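Local coordinates for protein alpha-11 giardin (Giardia intestinalis, PDB 2II2) that binds calcium and, as an annexin, phospholipid membranes in a calcium-dependent way, and may take part in parasite attachment and cytoskeletal remodelling, at residues 38-43 with 71-76; 262-267 with 303-308. One frame throughout, in Å; residues are numbered along the deposited sequence. Where two conformers were deposited one is given.

Contact 1. Residues 38-43 with 71-76; sequences KELRTQ and LGWDCN. With SO4 (sulfate ion), chain B.
Leu40 and Trp73 form the tightly packed side of this contact. Leu40 aims from helix 34-48 toward the 71-76 segment, and its CD2 meets the rim of the indole, 4.0 Å from Trp73 CZ3. Leucine suits the spot, its branched side chain also packing on Phe28 and Trp32. The broad indole meets Phe52 and hydrogen-bonds through NE1 to Thr29 OG1, which satisfies its one polar atom. The methylenes of Arg41 extend the apolar layer outward, CG lying 4.0 Å from Trp73 CE3 as the two side chains slide past in opposite directions. In the all-helical annexin fold this joins helix 34-48 to the point where helix 64-73 ends and Cys75, as N-cap residue, leads into helix 76-89. Toward solvent the contact becomes polar and looser. A bend at chi3 (-67°) brings Arg41 NE to 3.0 Å from Trp73 O, at an angle too poor for a hydrogen bond. The guanidinium has Asp74 CA over one face and Cys75 SG at its edge, 3.4 Å from NH2. Its salt bridge to Asp74 is long, NH2 to OD1 3.9 Å, with the oxygen well out of the guanidinium plane, so the attraction is one of charge alone. One water links NH2 to Trp73 O; a second, donating to Asp74 OD1, is held weakly by NH1. Asp74 OD2 bonds Ser78 OG. Outermost, the extended Lys38 chain passes Cys75 SG, and the backbone N of Asn76, opening helix 76-89, donates a hydrogen bond to O3 of a sulfate, probably from the crystallisation liquor, at 2.9 Å.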
ATOM      1  N   LYS A  38      -7.119 -16.954  -9.012  1.00 11.53           N
ATOM      2  CA  LYS A  38      -6.008 -17.892  -8.836  1.00 12.67           C
ATOM      3  C   LYS A  38      -6.261 -19.163  -9.658  1.00 12.57           C
ATOM      4  O   LYS A  38      -5.390 -19.647 -10.405  1.00 12.13           O
ATOM      5  CB  LYS A  38      -5.843 -18.231  -7.348  1.00 12.76           C
ATOM      6  CG  LYS A  38      -4.634 -19.112  -7.009  1.00 15.11           C
ATOM      7  CD  LYS A  38      -4.620 -19.470  -5.506  1.00 16.83           C
ATOM      8  CE  LYS A  38      -3.375 -20.270  -5.149  1.00 21.06           C
ATOM      9  NZ  LYS A  38      -3.324 -20.582  -3.705  1.00 24.17           N
ATOM     10  N   GLU A  39      -7.473 -19.692  -9.539  1.00 12.39           N
ATOM     11  CA  GLU A  39      -7.856 -20.877 -10.335  1.00 13.45           C
ATOM     12  C   GLU A  39      -7.774 -20.622 -11.836  1.00 11.84           C
ATOM     13  O   GLU A  39      -7.301 -21.469 -12.597  1.00 12.79           O
ATOM     14  CB  GLU A  39      -9.262 -21.354  -9.968  1.00 13.69           C
ATOM     15  CG  GLU A  39      -9.330 -21.992  -8.588  1.00 16.55           C
ATOM     16  CD  GLU A  39     -10.706 -22.540  -8.216  1.00 17.99           C
ATOM     17  OE1 GLU A  39     -11.745 -22.127  -8.799  1.00 21.84           O
ATOM     18  OE2 GLU A  39     -10.752 -23.410  -7.321  1.00 22.08           O
ATOM     19  N   LEU A  40      -8.239 -19.453 -12.266  1.00 11.01           N
ATOM     20  CA  LEU A  40      -8.218 -19.109 -13.670  1.00 10.30           C
ATOM     21  C   LEU A  40      -6.769 -19.057 -14.168  1.00  9.93           C
ATOM     22  O   LEU A  40      -6.463 -19.581 -15.236  1.00  9.77           O
ATOM     23  CB  LEU A  40      -8.939 -17.791 -13.885  1.00 11.13           C
ATOM     24  CG  LEU A  40      -9.173 -17.353 -15.323  1.00 12.47           C
ATOM     25  CD1 LEU A  40     -10.407 -16.457 -15.351  1.00 14.59           C
ATOM     26  CD2 LEU A  40      -7.973 -16.595 -15.890  1.00 15.81           C
ATOM     27  N   ARG A  41      -5.872 -18.440 -13.404  1.00  9.63           N
ATOM     28  CA  ARG A  41      -4.467 -18.395 -13.857  1.00  9.60           C
ATOM     29  C   ARG A  41      -3.882 -19.800 -13.993  1.00 10.83           C
ATOM     30  O   ARG A  41      -3.147 -20.097 -14.926  1.00 10.98           O
ATOM     31  CB  ARG A  41      -3.596 -17.535 -12.918  1.00  9.98           C
ATOM     32  CG  ARG A  41      -3.956 -16.080 -12.935  1.00  9.49           C
ATOM     33  CD  ARG A  41      -2.947 -15.261 -12.194  1.00 12.14           C
ATOM     34  NE  ARG A  41      -2.925 -15.518 -10.765  1.00 13.36           N
ATOM     35  CZ  ARG A  41      -1.878 -15.970 -10.079  1.00 14.18           C
ATOM     36  NH1 ARG A  41      -0.733 -16.270 -10.680  1.00 16.57           N
ATOM     37  NH2 ARG A  41      -1.973 -16.088  -8.772  1.00 15.19           N
ATOM     38  N   THR A  42      -4.218 -20.670 -13.056  1.00 10.67           N
ATOM     39  CA  THR A  42      -3.714 -22.044 -13.112  1.00 11.44           C
ATOM     40  C   THR A  42      -4.175 -22.776 -14.355  1.00 11.22           C
ATOM     41  O   THR A  42      -3.380 -23.366 -15.087  1.00 11.69           O
ATOM     42  CB  THR A  42      -4.127 -22.824 -11.852  1.00 12.31           C
ATOM     43  OG1 THR A  42      -3.541 -22.177 -10.720  1.00 13.96           O
ATOM     44  CG2 THR A  42      -3.662 -24.305 -11.886  1.00 13.49           C
ATOM     45  N   GLN A  43      -5.460 -22.671 -14.631  1.00 10.90           N
ATOM     46  CA  GLN A  43      -6.024 -23.328 -15.798  1.00 12.27           C
ATOM     47  C   GLN A  43      -5.530 -22.676 -17.089  1.00 11.20           C
ATOM     48  O   GLN A  43      -5.314 -23.362 -18.092  1.00 11.99           O
ATOM     49  CB  GLN A  43      -7.555 -23.307 -15.756  1.00 11.96           C
ATOM     50  CG  GLN A  43      -8.198 -24.237 -14.721  1.00 16.77           C
ATOM     51  CD  GLN A  43      -9.617 -24.692 -15.111  1.00 17.71           C
ATOM     52  OE1 GLN A  43     -10.376 -25.161 -14.264  1.00 25.17           O
ATOM     53  NE2 GLN A  43      -9.964 -24.564 -16.387  1.00 21.77           N
ATOM     54  N   LEU A  71      -0.429  -6.579 -10.531  1.00  8.83           N
ATOM     55  CA  LEU A  71      -0.518  -6.754  -9.093  1.00  8.71           C
ATOM     56  C   LEU A  71      -1.868  -7.339  -8.686  1.00  8.58           C
ATOM     57  O   LEU A  71      -1.926  -8.290  -7.892  1.00  9.72           O
ATOM     58  CB  LEU A  71      -0.276  -5.423  -8.371  1.00 10.15           C
ATOM     59  CG  LEU A  71       1.138  -4.843  -8.416  1.00 11.29           C
ATOM     60  CD1 LEU A  71       1.148  -3.475  -7.756  1.00 12.60           C
ATOM     61  CD2 LEU A  71       2.190  -5.772  -7.762  1.00 12.33           C
ATOM     62  N   GLY A  72      -2.944  -6.795  -9.253  1.00  8.51           N
ATOM     63  CA  GLY A  72      -4.290  -7.222  -8.882  1.00  9.20           C
ATOM     64  C   GLY A  72      -4.572  -8.681  -9.252  1.00  9.15           C
ATOM     65  O   GLY A  72      -5.266  -9.379  -8.514  1.00 10.03           O
ATOM     66  N   TRP A  73      -4.043  -9.158 -10.378  1.00  8.79           N
ATOM     67  CA  TRP A  73      -4.228 -10.564 -10.775  1.00  9.20           C
ATOM     68  C   TRP A  73      -3.400 -11.573  -9.982  1.00  8.74           C
ATOM     69  O   TRP A  73      -3.681 -12.760 -10.031  1.00 10.31           O
ATOM     70  CB  TRP A  73      -3.940 -10.727 -12.279  1.00  8.35           C
ATOM     71  CG  TRP A  73      -5.130 -10.501 -13.117  1.00  8.57           C
ATOM     72  CD1 TRP A  73      -5.505  -9.367 -13.779  1.00  8.74           C
ATOM     73  CD2 TRP A  73      -6.141 -11.466 -13.374  1.00  8.51           C
ATOM     74  NE1 TRP A  73      -6.690  -9.585 -14.448  1.00  8.74           N
ATOM     75  CE2 TRP A  73      -7.102 -10.865 -14.218  1.00  8.12           C
ATOM     76  CE3 TRP A  73      -6.320 -12.805 -12.995  1.00  8.67           C
ATOM     77  CZ2 TRP A  73      -8.240 -11.548 -14.682  1.00  9.02           C
ATOM     78  CZ3 TRP A  73      -7.459 -13.488 -13.468  1.00  9.22           C
ATOM     79  CH2 TRP A  73      -8.402 -12.850 -14.283  1.00  9.70           C
ATOM     80  N   ASP A  74      -2.345 -11.106  -9.312  1.00  9.17           N
ATOM     81  CA  ASP A  74      -1.455 -12.023  -8.594  1.00  9.71           C
ATOM     82  C   ASP A  74      -2.030 -12.373  -7.217  1.00 10.34           C
ATOM     83  O   ASP A  74      -2.979 -11.737  -6.739  1.00 10.55           O
ATOM     84  CB  ASP A  74      -0.089 -11.334  -8.404  1.00 10.56           C
ATOM     85  CG  ASP A  74       1.071 -12.317  -8.213  1.00 10.98           C
ATOM     86  OD1 ASP A  74       0.848 -13.546  -8.117  1.00 12.32           O
ATOM     87  OD2 ASP A  74       2.219 -11.816  -8.187  1.00 14.18           O
ATOM     88  N   CYS A  75      -1.436 -13.380  -6.575  0.50  9.74           N
ATOM     89  CA  CYS A  75      -1.663 -13.609  -5.142  0.50 10.06           C
ATOM     90  C   CYS A  75      -1.022 -12.480  -4.326  0.50  9.55           C
ATOM     91  O   CYS A  75       0.053 -11.965  -4.686  0.50 10.19           O
ATOM     92  CB  CYS A  75      -1.138 -14.978  -4.719  0.50 10.10           C
ATOM     93  SG  CYS A  75      -2.133 -16.308  -5.431  0.50 11.85           S
ATOM     94  N   ASN A  76      -1.679 -12.088  -3.232  1.00  9.64           N
ATOM     95  CA  ASN A  76      -1.300 -10.877  -2.519  1.00  9.90           C
ATOM     96  C   ASN A  76       0.134 -10.931  -1.971  1.00  9.33           C
ATOM     97  O   ASN A  76       0.867  -9.938  -2.037  1.00 10.15           O
ATOM     98  CB  ASN A  76      -2.309 -10.649  -1.405  1.00  9.67           C
ATOM     99  CG  ASN A  76      -2.059  -9.383  -0.666  1.00 10.95           C
ATOM    100  OD1 ASN A  76      -1.472  -9.383   0.426  1.00 12.59           O
ATOM    101  ND2 ASN A  76      -2.487  -8.276  -1.253  1.00 13.06           N
TER
HETATM  102  S   SO4 B 801      -4.605 -14.699  -2.441  1.00 21.13           S
HETATM  103  O1  SO4 B 801      -5.539 -14.705  -1.315  1.00 24.57           O
HETATM  104  O2  SO4 B 801      -5.209 -15.425  -3.554  1.00 23.73           O
HETATM  105  O3  SO4 B 801      -4.247 -13.331  -2.833  1.00 20.23           O
HETATM  106  O4  SO4 B 801      -3.388 -15.415  -2.039  1.00 22.00           O
HETATM  107  O   HOH W   1      -4.482 -14.897  -8.513  1.00 12.65           O
HETATM  108  O   HOH W   2       2.152 -15.718  -8.993  1.00 26.44           O

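Contact 2. Residues 262-267 with 303-308; sequences LFHDLH and LMFWKL
Phe263 lends chiefly backbone to this contact: its carbonyl O lies 3.8 Å from Trp306 CH2, and its CB packs more loosely on the same corner of the indole, while the side chain leads away from 303-308 and packs on Val236 and Ile103. His264 follows and carries most of the interface. Its CA sits over the six-membered ring of Trp306, 3.8 Å from the centroid and 15° off the normal, a CH-pi contact suited to the broad, flat indole. CG of His264 lies between the backbone N and the carbonyl carbon (chi1 69°), and the imidazole is set beside Phe305. There ND1 gives a weak, bent hydrogen bond to Phe305 O, 3.0 Å long and 128° at the hydrogen. Histidine suits the place because it pairs a donor with an aromatic face: the edge of Phe305 points at that face, CD2 coming to 3.6 Å from His264 CE1, in an edge-to-face pair. On the other face lies CB of Asp265, whose OD2 forms a salt bridge with Arg37. At His267 the backbone N bonds to Phe263 O, while its own O approaches Trp306 CZ3 to 3.4 Å in the indole plane. Lys307 leaves helical geometry with positive phi, and two bonds back into the last turn make a Schellman motif. The contact thus joins the C-terminal ends of helices 249-263 and 298-306 in the annexin domain; Trp306 NE1 bonds Thr260 OG1, its ring meets Phe240 edge-to-face and Val236 on helix 232-244, and Met280 of helix 280-287 adds to its packing.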
ATOM      1  N   LEU A 262      -2.658  -3.975  -4.333  1.00  6.99           N
ATOM      2  CA  LEU A 262      -2.422  -4.686  -3.080  1.00  7.26           C
ATOM      3  C   LEU A 262      -3.641  -4.810  -2.138  1.00  7.01           C
ATOM      4  O   LEU A 262      -3.816  -5.829  -1.459  1.00  8.00           O
ATOM      5  CB  LEU A 262      -1.278  -4.056  -2.285  1.00  6.99           C
ATOM      6  CG  LEU A 262       0.118  -4.094  -2.911  1.00  8.24           C
ATOM      7  CD1 LEU A 262       1.119  -3.337  -2.032  1.00  8.90           C
ATOM      8  CD2 LEU A 262       0.547  -5.557  -3.028  1.00 11.28           C
ATOM      9  N   PHE A 263      -4.454  -3.740  -2.082  1.00  7.25           N
ATOM     10  CA  PHE A 263      -5.381  -3.624  -0.963  1.00  7.10           C
ATOM     11  C   PHE A 263      -6.855  -3.567  -1.328  1.00  6.96           C
ATOM     12  O   PHE A 263      -7.685  -3.510  -0.408  1.00  7.30           O
ATOM     13  CB  PHE A 263      -5.013  -2.413  -0.123  1.00  6.91           C
ATOM     14  CG  PHE A 263      -3.598  -2.426   0.379  1.00  7.35           C
ATOM     15  CD1 PHE A 263      -3.109  -3.502   1.116  1.00  8.80           C
ATOM     16  CD2 PHE A 263      -2.740  -1.352   0.108  1.00  8.01           C
ATOM     17  CE1 PHE A 263      -1.796  -3.508   1.565  1.00 10.94           C
ATOM     18  CE2 PHE A 263      -1.429  -1.355   0.579  1.00  9.58           C
ATOM     19  CZ  PHE A 263      -0.958  -2.426   1.302  1.00 10.43           C
ATOM     20  N   HIS A 264      -7.176  -3.651  -2.622  1.00  7.39           N
ATOM     21  CA  HIS A 264      -8.582  -3.461  -3.011  1.00  7.79           C
ATOM     22  C   HIS A 264      -9.528  -4.493  -2.387  1.00  8.00           C
ATOM     23  O   HIS A 264     -10.692  -4.185  -2.140  1.00  9.01           O
ATOM     24  CB  HIS A 264      -8.755  -3.458  -4.543  1.00  8.52           C
ATOM     25  CG  HIS A 264      -8.507  -4.792  -5.147  1.00  8.55           C
ATOM     26  ND1 HIS A 264      -9.531  -5.615  -5.560  1.00  9.23           N
ATOM     27  CD2 HIS A 264      -7.358  -5.497  -5.303  1.00  9.14           C
ATOM     28  CE1 HIS A 264      -9.020  -6.755  -5.995  1.00  9.51           C
ATOM     29  NE2 HIS A 264      -7.706  -6.730  -5.814  1.00  8.46           N
ATOM     30  N   ASP A 265      -9.053  -5.727  -2.191  1.00  7.87           N
ATOM     31  CA  ASP A 265      -9.886  -6.723  -1.517  1.00  8.82           C
ATOM     32  C   ASP A 265      -9.699  -6.681  -0.007  1.00  8.72           C
ATOM     33  O   ASP A 265     -10.673  -6.661   0.762  1.00  9.31           O
ATOM     34  CB  ASP A 265      -9.599  -8.185  -1.959  1.00  9.68           C
ATOM     35  CG  ASP A 265     -10.094  -8.507  -3.354  1.00 10.70           C
ATOM     36  OD1 ASP A 265     -11.227  -8.126  -3.742  1.00 12.30           O
ATOM     37  OD2 ASP A 265      -9.348  -9.198  -4.074  1.00 12.98           O
ATOM     38  N   LEU A 266      -8.439  -6.714   0.426  1.00  7.96           N
ATOM     39  CA  LEU A 266      -8.142  -6.849   1.853  1.00  9.10           C
ATOM     40  C   LEU A 266      -8.713  -5.700   2.667  1.00  7.84           C
ATOM     41  O   LEU A 266      -9.097  -5.873   3.832  1.00  9.01           O
ATOM     42  CB  LEU A 266      -6.632  -6.916   2.078  1.00  9.12           C
ATOM     43  CG  LEU A 266      -5.990  -8.248   1.717  1.00 12.06           C
ATOM     44  CD1 LEU A 266      -4.486  -8.043   1.726  1.00 13.23           C
ATOM     45  CD2 LEU A 266      -6.405  -9.364   2.688  1.00 12.72           C
ATOM     46  N   HIS A 267      -8.716  -4.515   2.045  1.00  7.50           N
ATOM     47  CA  HIS A 267      -9.157  -3.283   2.701  1.00  7.74           C
ATOM     48  C   HIS A 267     -10.218  -2.594   1.869  1.00  7.00           C
ATOM     49  O   HIS A 267     -10.157  -1.369   1.638  1.00  8.09           O
ATOM     50  CB  HIS A 267      -7.975  -2.393   3.041  1.00  7.53           C
ATOM     51  CG  HIS A 267      -6.990  -3.100   3.900  1.00  8.75           C
ATOM     52  ND1 HIS A 267      -7.311  -3.563   5.164  1.00 10.08           N
ATOM     53  CD2 HIS A 267      -5.755  -3.570   3.618  1.00  9.09           C
ATOM     54  CE1 HIS A 267      -6.280  -4.234   5.651  1.00 10.04           C
ATOM     55  NE2 HIS A 267      -5.325  -4.253   4.731  1.00  9.14           N
ATOM     56  N   LEU A 303     -11.446   2.007 -10.551  1.00  8.01           N
ATOM     57  CA  LEU A 303     -12.842   1.910 -10.109  1.00  8.42           C
ATOM     58  C   LEU A 303     -13.327   0.455 -10.009  1.00  7.47           C
ATOM     59  O   LEU A 303     -14.008   0.047  -9.052  1.00  9.24           O
ATOM     60  CB  LEU A 303     -13.740   2.713 -11.036  1.00  9.28           C
ATOM     61  CG  LEU A 303     -13.576   4.232 -11.000  1.00 10.60           C
ATOM     62  CD1 LEU A 303     -14.329   4.814 -12.186  1.00 10.93           C
ATOM     63  CD2 LEU A 303     -14.050   4.886  -9.690  1.00  9.92           C
ATOM     64  N   MET A 304     -12.979  -0.331 -11.027  1.00  7.97           N
ATOM     65  CA  MET A 304     -13.346  -1.738 -11.023  1.00  8.12           C
ATOM     66  C   MET A 304     -12.755  -2.455  -9.822  1.00  7.29           C
ATOM     67  O   MET A 304     -13.486  -3.195  -9.142  1.00  8.23           O
ATOM     68  CB  MET A 304     -12.963  -2.397 -12.359  1.00  7.73           C
ATOM     69  CG  MET A 304     -13.266  -3.881 -12.471  1.00  8.81           C
ATOM     70  SD  MET A 304     -12.051  -4.975 -11.682  1.00  9.63           S
ATOM     71  CE  MET A 304     -10.572  -4.586 -12.641  1.00  9.87           C
ATOM     72  N   PHE A 305     -11.463  -2.290  -9.569  1.00  6.93           N
ATOM     73  CA  PHE A 305     -10.867  -3.033  -8.475  1.00  7.62           C
ATOM     74  C   PHE A 305     -11.439  -2.632  -7.109  1.00  8.27           C
ATOM     75  O   PHE A 305     -11.516  -3.471  -6.201  1.00  9.51           O
ATOM     76  CB  PHE A 305      -9.345  -2.905  -8.477  1.00  7.39           C
ATOM     77  CG  PHE A 305      -8.632  -3.854  -9.400  1.00  7.75           C
ATOM     78  CD1 PHE A 305      -7.778  -3.374 -10.401  1.00  8.36           C
ATOM     79  CD2 PHE A 305      -8.742  -5.229  -9.228  1.00  8.56           C
ATOM     80  CE1 PHE A 305      -7.106  -4.256 -11.245  1.00  9.52           C
ATOM     81  CE2 PHE A 305      -8.089  -6.133 -10.069  1.00  8.86           C
ATOM     82  CZ  PHE A 305      -7.244  -5.634 -11.085  1.00  9.05           C
ATOM     83  N   TRP A 306     -11.857  -1.385  -6.963  1.00  7.84           N
ATOM     84  CA  TRP A 306     -12.412  -0.919  -5.704  1.00  8.57           C
ATOM     85  C   TRP A 306     -13.913  -1.094  -5.621  1.00  8.91           C
ATOM     86  O   TRP A 306     -14.511  -0.739  -4.609  1.00  9.94           O
ATOM     87  CB  TRP A 306     -12.064   0.560  -5.486  1.00  8.75           C
ATOM     88  CG  TRP A 306     -10.668   0.773  -5.064  1.00  6.51           C
ATOM     89  CD1 TRP A 306      -9.646   1.323  -5.794  1.00  7.46           C
ATOM     90  CD2 TRP A 306     -10.117   0.441  -3.785  1.00  6.93           C
ATOM     91  NE1 TRP A 306      -8.492   1.339  -5.048  1.00  7.67           N
ATOM     92  CE2 TRP A 306      -8.754   0.773  -3.819  1.00  7.45           C
ATOM     93  CE3 TRP A 306     -10.647  -0.124  -2.620  1.00  7.53           C
ATOM     94  CZ2 TRP A 306      -7.912   0.582  -2.717  1.00  9.33           C
ATOM     95  CZ3 TRP A 306      -9.813  -0.323  -1.530  1.00  8.89           C
ATOM     96  CH2 TRP A 306      -8.466   0.017  -1.598  1.00  9.12           C
ATOM     97  N   LYS A 307     -14.531  -1.654  -6.669  1.00  9.58           N
ATOM     98  CA  LYS A 307     -16.007  -1.861  -6.661  1.00 10.72           C
ATOM     99  C   LYS A 307     -16.742  -0.533  -6.528  1.00 11.60           C
ATOM    100  O   LYS A 307     -17.765  -0.432  -5.837  1.00 12.71           O
ATOM    101  CB  LYS A 307     -16.463  -2.901  -5.624  1.00 11.37           C
ATOM    102  CG  LYS A 307     -15.910  -4.268  -5.925  1.00 13.23           C
ATOM    103  CD  LYS A 307     -16.547  -5.328  -5.047  1.00 16.34           C
ATOM    104  CE  LYS A 307     -16.061  -6.703  -5.459  1.00 17.35           C
ATOM    105  NZ  LYS A 307     -16.594  -7.739  -4.525  1.00 21.12           N
ATOM    106  N   LEU A 308     -16.226   0.466  -7.233  1.00 12.23           N
ATOM    107  CA  LEU A 308     -16.807   1.803  -7.245  1.00 13.68           C
ATOM    108  C   LEU A 308     -17.258   2.213  -8.645  1.00 15.85           C
ATOM    109  O   LEU A 308     -17.498   3.410  -8.885  1.00 17.98           O
ATOM    110  CB  LEU A 308     -15.784   2.804  -6.718  1.00 13.22           C
ATOM    111  CG  LEU A 308     -15.305   2.647  -5.272  1.00 13.61           C
ATOM    112  CD1 LEU A 308     -14.175   3.648  -4.992  1.00 14.86           C
ATOM    113  CD2 LEU A 308     -16.468   2.823  -4.287  1.00 12.82           C
TER

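How the contacts relate
Contact 1 closes before contact 2 opens, so the two stand in series along the chain, near its beginning and at its end, yet their centres are only 15 Å apart. Contact 1 sets the middle of helix 34-48 against the end of helix 64-73; contact 2 joins the ends of helices 249-263 and 298-306. They meet directly, with Asn76 ND2 2.8 Å from Leu262 O and Gly72 CA against Phe305 CZ. Helix 76-89, which starts at Asn76, also packs on Leu262 and Phe263. The first and last parts of this chain are thereby brought together, as in other annexins, where the first and last of four repeats pack against each other.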